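Local atomic coordinates of GST N-terminal domain-containing protein (Pseudomonas syringae pv. tomato, PDB entry 3IC8), a protein that is of unknown function but resembles glutathione S-transferases, with a thioredoxin-like N-terminal domain and a helical C-terminal domain, and so may bind glutathione. Residues A60-L68 with V295-F305. Sequence-based numbering, arbitrary orientation.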
loop_
_atom_site.group_PDB
_atom_site.type_symbol
_atom_site.label_atom_id
_atom_site.label_comp_id
_atom_site.label_asym_id
_atom_site.label_seq_id
_atom_site.Cartn_x
_atom_site.Cartn_y
_atom_site.Cartn_z
ATOM N N ALA A 60 -4.228 -30.397 25.767
ATOM C CA ALA A 60 -4.821 -31.676 25.506
ATOM C C ALA A 60 -6.214 -31.515 24.942
ATOM O O ALA A 60 -6.987 -32.415 24.996
ATOM C CB ALA A 60 -4.835 -32.515 26.738
ATOM N N ASP A 61 -6.516 -30.349 24.405
ATOM C CA ASP A 61 -7.761 -30.126 23.705
ATOM C C ASP A 61 -7.490 -29.927 22.232
ATOM O O ASP A 61 -6.695 -29.114 21.846
ATOM C CB ASP A 61 -8.499 -28.919 24.254
ATOM C CG ASP A 61 -9.070 -29.155 25.612
ATOM O OD1 ASP A 61 -10.077 -29.830 25.728
ATOM O OD2 ASP A 61 -8.517 -28.642 26.566
ATOM N N ILE A 62 -8.166 -30.713 21.423
ATOM C CA ILE A 62 -7.985 -30.705 20.011
ATOM C C ILE A 62 -9.259 -30.250 19.361
ATOM O O ILE A 62 -10.298 -30.761 19.646
ATOM C CB ILE A 62 -7.584 -32.089 19.537
ATOM C CG1 ILE A 62 -6.116 -32.305 19.829
ATOM C CG2 ILE A 62 -7.728 -32.216 18.078
ATOM C CD1 ILE A 62 -5.855 -33.013 21.050
ATOM N N TYR A 63 -9.164 -29.265 18.488
ATOM C CA TYR A 63 -10.327 -28.709 17.836
ATOM C C TYR A 63 -10.305 -28.954 16.350
ATOM O O TYR A 63 -9.393 -28.584 15.681
ATOM C CB TYR A 63 -10.408 -27.221 18.113
ATOM C CG TYR A 63 -10.558 -26.884 19.556
ATOM C CD1 TYR A 63 -11.775 -26.588 20.082
ATOM C CD2 TYR A 63 -9.483 -26.876 20.392
ATOM C CE1 TYR A 63 -11.909 -26.291 21.364
ATOM C CE2 TYR A 63 -9.620 -26.585 21.662
ATOM C CZ TYR A 63 -10.834 -26.289 22.153
ATOM O OH TYR A 63 -10.975 -25.985 23.462
ATOM N N CYS A 64 -11.359 -29.580 15.865
ATOM C CA CYS A 64 -11.491 -30.041 14.505
ATOM C C CYS A 64 -12.491 -29.209 13.783
ATOM O O CYS A 64 -13.518 -28.925 14.295
ATOM C CB CYS A 64 -12.006 -31.466 14.491
ATOM S SG CYS A 64 -10.978 -32.661 15.231
ATOM N N ASP A 65 -12.157 -28.793 12.587
ATOM C CA ASP A 65 -13.067 -28.044 11.764
ATOM C C ASP A 65 -12.852 -26.582 11.984
ATOM O O ASP A 65 -12.904 -26.115 13.089
ATOM C CB ASP A 65 -14.506 -28.414 12.056
ATOM C CG ASP A 65 -15.440 -27.961 10.976
ATOM O OD1 ASP A 65 -15.541 -28.625 9.955
ATOM O OD2 ASP A 65 -16.071 -26.932 11.122
ATOM N N THR A 66 -12.606 -25.858 10.916
ATOM C CA THR A 66 -12.316 -24.451 11.044
ATOM C C THR A 66 -13.464 -23.662 11.591
ATOM O O THR A 66 -13.275 -22.666 12.208
ATOM C CB THR A 66 -11.768 -23.818 9.774
ATOM O OG1 THR A 66 -12.788 -23.725 8.791
ATOM C CG2 THR A 66 -10.679 -24.634 9.268
ATOM N N ALA A 67 -14.670 -24.095 11.344
ATOM C CA ALA A 67 -15.787 -23.353 11.840
ATOM C C ALA A 67 -15.808 -23.323 13.356
ATOM O O ALA A 67 -16.134 -22.345 13.948
ATOM C CB ALA A 67 -17.032 -23.925 11.309
ATOM N N LEU A 68 -15.489 -24.443 13.957
ATOM C CA LEU A 68 -15.330 -24.575 15.380
ATOM C C LEU A 68 -14.154 -23.803 15.916
ATOM O O LEU A 68 -14.188 -23.298 16.993
ATOM C CB LEU A 68 -15.210 -26.034 15.759
ATOM C CG LEU A 68 -15.346 -26.329 17.229
ATOM C CD1 LEU A 68 -16.743 -26.178 17.639
ATOM C CD2 LEU A 68 -14.867 -27.670 17.535
ATOM N N VAL A 295 -4.304 -38.745 27.787
ATOM C CA VAL A 295 -5.706 -38.444 27.761
ATOM C C VAL A 295 -5.934 -37.141 27.054
ATOM O O VAL A 295 -5.274 -36.164 27.319
ATOM C CB VAL A 295 -6.264 -38.336 29.140
ATOM C CG1 VAL A 295 -7.671 -37.911 29.070
ATOM C CG2 VAL A 295 -6.152 -39.625 29.836
ATOM N N VAL A 296 -6.895 -37.148 26.152
ATOM C CA VAL A 296 -7.147 -36.031 25.294
ATOM C C VAL A 296 -8.634 -35.795 25.083
ATOM O O VAL A 296 -9.413 -36.713 25.063
ATOM C CB VAL A 296 -6.473 -36.295 23.985
ATOM C CG1 VAL A 296 -7.396 -36.125 22.883
ATOM C CG2 VAL A 296 -5.280 -35.467 23.842
ATOM N N HIS A 297 -9.013 -34.544 24.924
ATOM C CA HIS A 297 -10.378 -34.192 24.618
ATOM C C HIS A 297 -10.415 -33.673 23.201
ATOM O O HIS A 297 -9.650 -32.813 22.860
ATOM C CB HIS A 297 -10.856 -33.078 25.523
ATOM C CG HIS A 297 -11.388 -33.531 26.836
ATOM N ND1 HIS A 297 -11.240 -34.808 27.305
ATOM C CD2 HIS A 297 -12.065 -32.861 27.786
ATOM C CE1 HIS A 297 -11.807 -34.907 28.486
ATOM N NE2 HIS A 297 -12.320 -33.741 28.796
ATOM N N VAL A 298 -11.320 -34.197 22.391
ATOM C CA VAL A 298 -11.474 -33.794 21.012
ATOM C C VAL A 298 -12.829 -33.156 20.760
ATOM O O VAL A 298 -13.836 -33.692 21.111
ATOM C CB VAL A 298 -11.271 -34.970 20.101
ATOM C CG1 VAL A 298 -11.234 -34.553 18.680
ATOM C CG2 VAL A 298 -10.031 -35.639 20.434
ATOM N N HIS A 299 -12.828 -31.988 20.155
ATOM C CA HIS A 299 -14.040 -31.221 20.000
ATOM C C HIS A 299 -14.525 -31.124 18.574
ATOM O O HIS A 299 -13.776 -30.839 17.687
ATOM C CB HIS A 299 -13.863 -29.826 20.552
ATOM C CG HIS A 299 -13.141 -29.766 21.844
ATOM N ND1 HIS A 299 -13.648 -29.118 22.938
ATOM C CD2 HIS A 299 -11.925 -30.209 22.204
ATOM C CE1 HIS A 299 -12.791 -29.194 23.924
ATOM N NE2 HIS A 299 -11.737 -29.852 23.505
ATOM N N PHE A 300 -15.808 -31.381 18.392
ATOM C CA PHE A 300 -16.450 -31.371 17.104
ATOM C C PHE A 300 -17.682 -30.541 17.166
ATOM O O PHE A 300 -18.334 -30.508 18.149
ATOM C CB PHE A 300 -16.907 -32.750 16.720
ATOM C CG PHE A 300 -15.832 -33.720 16.548
ATOM C CD1 PHE A 300 -15.131 -33.776 15.402
ATOM C CD2 PHE A 300 -15.552 -34.615 17.528
ATOM C CE1 PHE A 300 -14.165 -34.678 15.255
ATOM C CE2 PHE A 300 -14.587 -35.510 17.369
ATOM C CZ PHE A 300 -13.905 -35.551 16.234
ATOM N N PRO A 301 -18.014 -29.894 16.080
ATOM C CA PRO A 301 -19.274 -29.189 15.951
ATOM C C PRO A 301 -20.433 -30.122 15.698
ATOM O O PRO A 301 -20.233 -31.196 15.223
ATOM C CB PRO A 301 -19.032 -28.332 14.732
ATOM C CG PRO A 301 -18.018 -28.988 14.009
ATOM C CD PRO A 301 -17.163 -29.689 14.918
ATOM N N ARG A 302 -21.642 -29.706 15.991
ATOM C CA ARG A 302 -22.767 -30.494 15.573
ATOM C C ARG A 302 -22.842 -30.564 14.063
ATOM O O ARG A 302 -23.108 -31.600 13.513
ATOM C CB ARG A 302 -24.069 -29.966 16.139
ATOM C CG ARG A 302 -24.174 -29.943 17.615
ATOM C CD ARG A 302 -25.601 -29.957 18.006
ATOM N NE ARG A 302 -25.867 -30.742 19.200
ATOM C CZ ARG A 302 -25.970 -32.058 19.241
ATOM N NH1 ARG A 302 -25.819 -32.782 18.172
ATOM N NH2 ARG A 302 -26.216 -32.653 20.373
ATOM N N LEU A 303 -22.608 -29.453 13.396
ATOM C CA LEU A 303 -22.751 -29.399 11.966
ATOM C C LEU A 303 -21.696 -30.165 11.226
ATOM O O LEU A 303 -20.542 -29.992 11.434
ATOM C CB LEU A 303 -22.751 -27.967 11.488
ATOM C CG LEU A 303 -23.692 -27.002 12.169
ATOM C CD1 LEU A 303 -23.728 -25.745 11.425
ATOM C CD2 LEU A 303 -25.051 -27.574 12.287
ATOM N N GLY A 304 -22.150 -31.019 10.340
ATOM C CA GLY A 304 -21.281 -31.790 9.509
ATOM C C GLY A 304 -20.714 -33.037 10.116
ATOM O O GLY A 304 -19.887 -33.668 9.534
ATOM N N PHE A 305 -21.163 -33.391 11.293
ATOM C CA PHE A 305 -20.633 -34.544 11.943
ATOM C C PHE A 305 -21.738 -35.395 12.472
ATOM O O PHE A 305 -22.768 -34.929 12.815
ATOM C CB PHE A 305 -19.692 -34.138 13.057
ATOM C CG PHE A 305 -18.396 -33.605 12.580
ATOM C CD1 PHE A 305 -17.301 -34.398 12.510
ATOM C CD2 PHE A 305 -18.282 -32.312 12.190
ATOM C CE1 PHE A 305 -16.139 -33.909 12.070
ATOM C CE2 PHE A 305 -17.131 -31.834 11.757
ATOM C CZ PHE A 305 -16.055 -32.628 11.696
#
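His299 lies flat against the Tyr63 ring in a face-to-face stack, centroids 4.1 Å apart and planes at 17°, and at the imidazole edge its NE2-H is donated to Asp61 OD1 (2.8 Å), all three residues being buried. The carboxylate oxygen sits in the imidazole plane but is approached on its anti side, tilted out of the carboxylate plane, in a bent bond (145° at the hydrogen). Both rings have CG anti to the carbonyl carbon (chi1 -43° in His299), so they run side by side, pointing the same way. Strands 61-63 and 296-300 pair in parallel: His297 N bonds Ala60 O, Ile62 N bonds His297 O, and His299 N bonds Ile62 O, each at 2.9 Å; Cys64 N to His299 O is longer (3.3 Å). On the face of Ile62 and Val298, Ile62 CD1 packs on Val296 CG2 (3.8 Å). At the strand end Cys64 SG approaches Phe300 CE1 obliquely (3.8 Å), and Leu68 CD2 presses on the His299 carbonyl. Past Pro301 the packing thins: Asp65, N-cap of helix 66-76 through a weak bond from Ala67 N, and Phe305 are both partly exposed, and OD1 comes only to 4.0 Å from CE2 at the ring edge. The pairing continues the thioredoxin-like sheet into the C-terminal strands. Because Glu283 takes His299 ND1, both imidazole nitrogens meet carboxylates, which would fix the ring's rotation and probably favour its protonated form; the Asp61 bond, possibly charge-assisted, thus adds a side-chain tie to the backbone ladder.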